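PDB 2J22: fucolectin-related protein from Streptococcus pneumoniae, which probably binds fucose-containing glycans such as blood group antigens, serving as a carbohydrate-binding module of a streptococcal virulence factor. Local coordinates for residues S48-W60 and S129-V142. Sequence-based numbering, arbitrary orientation.
With CA (calcium ion), chain B.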
# COMPACT_ATOMS: atom_id res chain seq x y z
N SER A 48 -11.46 8.37 0.89
CA SER A 48 -10.12 8.21 0.33
C SER A 48 -9.32 7.05 0.92
O SER A 48 -8.10 7.01 0.84
CB SER A 48 -9.35 9.56 0.38
OG SER A 48 -8.37 9.60 -0.66
N VAL A 49 -10.04 6.05 1.43
CA VAL A 49 -9.48 4.87 2.01
C VAL A 49 -10.00 3.59 1.34
O VAL A 49 -11.26 3.42 1.13
CB VAL A 49 -9.70 4.89 3.58
CG1 VAL A 49 -8.99 3.71 4.30
CG2 VAL A 49 -9.26 6.19 4.12
N THR A 50 -9.04 2.70 0.97
CA THR A 50 -9.36 1.41 0.35
C THR A 50 -10.00 0.48 1.44
O THR A 50 -9.90 0.74 2.67
CB THR A 50 -8.07 0.71 -0.24
OG1 THR A 50 -7.28 0.21 0.84
CG2 THR A 50 -7.10 1.70 -1.06
N HIS A 51 -10.60 -0.61 1.01
CA HIS A 51 -11.25 -1.60 1.87
C HIS A 51 -11.44 -2.90 1.13
O HIS A 51 -12.11 -2.92 0.07
CB HIS A 51 -12.62 -1.08 2.38
CG HIS A 51 -13.01 -1.64 3.73
ND1 HIS A 51 -12.94 -2.98 4.04
CD2 HIS A 51 -13.48 -1.02 4.84
CE1 HIS A 51 -13.36 -3.17 5.28
NE2 HIS A 51 -13.68 -1.99 5.79
N THR A 52 -10.78 -3.96 1.58
CA THR A 52 -11.08 -5.29 1.05
C THR A 52 -12.20 -5.94 1.84
O THR A 52 -12.58 -5.48 2.93
CB THR A 52 -9.80 -6.21 1.01
OG1 THR A 52 -9.42 -6.52 2.36
CG2 THR A 52 -8.51 -5.42 0.46
N LYS A 53 -12.75 -7.02 1.29
CA LYS A 53 -13.47 -7.99 2.08
C LYS A 53 -12.57 -8.69 3.10
O LYS A 53 -11.37 -8.47 3.15
CB LYS A 53 -14.13 -9.01 1.19
CG LYS A 53 -15.30 -8.37 0.42
CD LYS A 53 -15.73 -9.28 -0.72
CE LYS A 53 -17.18 -9.11 -1.10
NZ LYS A 53 -17.45 -7.77 -1.67
N GLU A 54 -13.16 -9.64 3.82
CA GLU A 54 -12.41 -10.32 4.87
C GLU A 54 -11.61 -11.50 4.28
O GLU A 54 -11.96 -12.67 4.44
CB GLU A 54 -13.36 -10.79 5.94
CG GLU A 54 -14.06 -9.67 6.71
CD GLU A 54 -15.22 -10.25 7.49
OE1 GLU A 54 -16.27 -10.59 6.90
OE2 GLU A 54 -15.06 -10.46 8.69
N ASP A 55 -10.55 -11.18 3.55
CA ASP A 55 -9.94 -12.18 2.66
C ASP A 55 -8.86 -13.00 3.35
O ASP A 55 -8.43 -12.67 4.48
CB ASP A 55 -9.32 -11.51 1.41
CG ASP A 55 -10.34 -10.98 0.46
OD1 ASP A 55 -11.46 -11.56 0.33
OD2 ASP A 55 -10.13 -9.97 -0.20
N SER A 56 -8.35 -14.03 2.65
CA SER A 56 -7.39 -14.95 3.25
C SER A 56 -6.11 -15.24 2.40
O SER A 56 -5.97 -16.34 1.88
CB SER A 56 -8.13 -16.28 3.62
OG SER A 56 -9.33 -16.01 4.30
N PRO A 57 -5.15 -14.31 2.27
CA PRO A 57 -5.16 -12.98 2.90
C PRO A 57 -5.80 -11.87 2.09
O PRO A 57 -5.95 -11.95 0.86
CB PRO A 57 -3.65 -12.67 2.99
CG PRO A 57 -3.07 -13.34 1.76
CD PRO A 57 -3.89 -14.57 1.52
N SER A 58 -6.08 -10.75 2.76
CA SER A 58 -6.25 -9.47 2.10
C SER A 58 -4.93 -8.86 1.63
O SER A 58 -3.93 -8.86 2.36
CB SER A 58 -6.98 -8.46 3.01
OG SER A 58 -8.16 -9.03 3.56
N TRP A 59 -4.92 -8.30 0.41
CA TRP A 59 -3.74 -7.65 -0.10
C TRP A 59 -4.15 -6.53 -1.07
O TRP A 59 -5.28 -6.46 -1.52
CB TRP A 59 -2.78 -8.69 -0.76
CG TRP A 59 -3.46 -9.51 -1.87
CD1 TRP A 59 -3.96 -10.76 -1.77
CD2 TRP A 59 -3.68 -9.10 -3.23
NE1 TRP A 59 -4.51 -11.16 -2.97
CE2 TRP A 59 -4.36 -10.15 -3.88
CE3 TRP A 59 -3.39 -7.93 -3.96
CZ2 TRP A 59 -4.77 -10.06 -5.23
CZ3 TRP A 59 -3.79 -7.83 -5.29
CH2 TRP A 59 -4.47 -8.92 -5.92
N TRP A 60 -3.19 -5.68 -1.39
CA TRP A 60 -3.34 -4.58 -2.33
C TRP A 60 -2.03 -4.41 -3.11
O TRP A 60 -0.92 -4.65 -2.59
CB TRP A 60 -3.72 -3.30 -1.56
CG TRP A 60 -3.67 -2.00 -2.32
CD1 TRP A 60 -4.74 -1.24 -2.67
CD2 TRP A 60 -2.51 -1.24 -2.65
NE1 TRP A 60 -4.31 -0.08 -3.25
CE2 TRP A 60 -2.95 -0.04 -3.22
CE3 TRP A 60 -1.12 -1.44 -2.47
CZ2 TRP A 60 -2.08 0.93 -3.73
CZ3 TRP A 60 -0.23 -0.46 -2.92
CH2 TRP A 60 -0.72 0.71 -3.57
N SER A 129 0.43 -7.09 1.92
CA SER A 129 -0.38 -8.29 2.15
C SER A 129 -0.39 -8.60 3.63
O SER A 129 0.71 -8.80 4.23
CB SER A 129 0.20 -9.51 1.37
OG SER A 129 -0.67 -10.66 1.36
N LEU A 130 -1.60 -8.72 4.21
CA LEU A 130 -1.74 -8.97 5.66
C LEU A 130 -1.38 -10.46 5.95
O LEU A 130 -1.67 -11.32 5.12
CB LEU A 130 -3.19 -8.69 6.06
CG LEU A 130 -3.69 -7.24 5.88
CD1 LEU A 130 -5.16 -7.06 6.41
CD2 LEU A 130 -2.82 -6.20 6.56
N ARG A 131 -0.70 -10.74 7.07
CA ARG A 131 -0.37 -12.13 7.41
C ARG A 131 -1.42 -12.84 8.30
O ARG A 131 -1.42 -14.07 8.39
CB ARG A 131 1.04 -12.24 8.03
CG ARG A 131 2.15 -12.12 7.01
CD ARG A 131 2.15 -13.18 5.86
NE ARG A 131 2.85 -14.44 6.19
CZ ARG A 131 4.17 -14.54 6.43
NH1 ARG A 131 4.95 -13.46 6.36
NH2 ARG A 131 4.71 -15.73 6.73
N SER A 132 -2.32 -12.08 8.92
CA SER A 132 -3.53 -12.62 9.55
C SER A 132 -4.69 -12.70 8.60
O SER A 132 -5.21 -11.65 8.14
CB SER A 132 -3.94 -11.81 10.81
OG SER A 132 -2.79 -11.52 11.60
N ALA A 133 -5.07 -13.95 8.26
CA ALA A 133 -6.24 -14.20 7.43
C ALA A 133 -7.52 -13.68 8.12
O ALA A 133 -7.66 -13.73 9.36
CB ALA A 133 -6.39 -15.72 7.17
N GLY A 134 -8.44 -13.19 7.30
CA GLY A 134 -9.78 -12.83 7.76
C GLY A 134 -9.89 -11.35 8.02
O GLY A 134 -10.97 -10.88 8.40
N ILE A 135 -8.79 -10.62 7.87
CA ILE A 135 -8.76 -9.21 8.24
C ILE A 135 -8.80 -8.41 6.95
O ILE A 135 -8.10 -8.74 6.00
CB ILE A 135 -7.50 -8.84 9.09
CG1 ILE A 135 -7.23 -9.84 10.25
CG2 ILE A 135 -7.55 -7.36 9.51
CD1 ILE A 135 -8.24 -9.80 11.43
N PRO A 136 -9.66 -7.39 6.92
CA PRO A 136 -9.74 -6.51 5.77
C PRO A 136 -8.52 -5.60 5.73
O PRO A 136 -7.99 -5.16 6.79
CB PRO A 136 -11.03 -5.68 6.01
CG PRO A 136 -11.77 -6.39 7.10
CD PRO A 136 -10.61 -7.01 7.95
N LEU A 137 -8.04 -5.36 4.52
CA LEU A 137 -6.93 -4.36 4.33
C LEU A 137 -7.52 -3.02 3.92
O LEU A 137 -8.30 -2.92 2.95
CB LEU A 137 -5.85 -4.89 3.39
CG LEU A 137 -4.74 -3.91 2.97
CD1 LEU A 137 -3.83 -3.66 4.22
CD2 LEU A 137 -3.87 -4.55 1.92
N SER A 138 -7.18 -1.99 4.66
CA SER A 138 -7.60 -0.63 4.33
C SER A 138 -6.37 0.30 4.40
O SER A 138 -5.66 0.35 5.43
CB SER A 138 -8.70 -0.11 5.29
OG SER A 138 -9.97 -0.71 5.08
N LEU A 139 -6.16 1.03 3.32
CA LEU A 139 -5.08 2.00 3.17
C LEU A 139 -5.63 3.38 2.79
O LEU A 139 -6.31 3.53 1.80
CB LEU A 139 -4.11 1.46 2.08
CG LEU A 139 -3.57 0.00 2.19
CD1 LEU A 139 -2.86 -0.58 1.01
CD2 LEU A 139 -2.42 0.16 3.17
N ALA A 140 -5.27 4.42 3.51
CA ALA A 140 -5.60 5.79 3.10
C ALA A 140 -4.76 6.27 1.90
O ALA A 140 -5.27 7.00 1.02
CB ALA A 140 -5.39 6.79 4.27
N GLU A 141 -3.46 5.94 1.91
CA GLU A 141 -2.56 6.32 0.86
C GLU A 141 -1.25 5.49 0.91
O GLU A 141 -0.67 5.15 1.98
CB GLU A 141 -2.30 7.87 0.88
CG GLU A 141 -1.63 8.42 -0.36
CD GLU A 141 -2.62 8.69 -1.49
OE1 GLU A 141 -3.80 8.38 -1.35
OE2 GLU A 141 -2.17 9.24 -2.51
N VAL A 142 -0.78 5.17 -0.28
CA VAL A 142 0.55 4.52 -0.44
C VAL A 142 1.30 5.44 -1.41
O VAL A 142 0.89 5.63 -2.51
CB VAL A 142 0.44 3.05 -1.04
CG1 VAL A 142 1.83 2.44 -1.37
CG2 VAL A 142 -0.40 2.11 -0.14
CA CA B . -6.22 8.33 -0.46
O HOH W 1 -6.90 -2.35 0.28
O HOH W 2 -6.23 -10.73 5.78
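T50 and L139 hold each other twice: T50 N donates to L139 O, and L139 N returns a bond to T50 OG1 (2.8 Å). Two residues on, T52 N donates to L137 O, while L137 N reaches T52 OG1 (2.8 Å) at a straight 168°. In both threonines OG1 sits between the backbone N and the carbonyl carbon (chi1 69° in T52), which turns the hydroxyl onto the facing amide. T52 OG1 donates a hydrogen bond to K53 O, in the carbonyl plane on a lone pair; T50 OG1 donates to a water that in turn donates to L137 O.

S138 adds a bond to this loop-to-loop pairing: its OG donates to T50 O and lies over one face of the H51 ring, beside which P136 CB approaches obliquely. The imidazole is fixed by ND1, which donates to T52 O nearly in the ring plane. Further along, G134 N donates to D55 O and L130 N to S58 O; S58 OG also approaches I135 O, at a doubtfully short 2.5 Å. The antiparallel, non-hydrogen-bonded pair W59-S129 joins strands 59-64 and 125-130.

W60 can be followed outward. CB meets L137 CD2 (3.7 Å) and L139 CD1 (3.8 Å); CG, CD1, CD2 and CE3 meet L139 CD1, a CH-pi contact 24° off the five-membered ring normal. NE1 pairs with S32. CZ2 and CZ3 meet V142 CG2, and CH2 touches V142 CB (3.6 Å). L139 CD1 and V142 CG2 lie over one indole face, which thus spans the corner at A140, joining strands 59-64 and 139-146 in the beta-sandwich.

At that corner S48 O and A140 O, 2.8 Å apart, both bind calcium, with S48 OG, E141 OE1 and ligands from L34, D37 and N39. Carbonyls so close would probably repel without a cation bound to both, so calcium appears to pin this end of the seam.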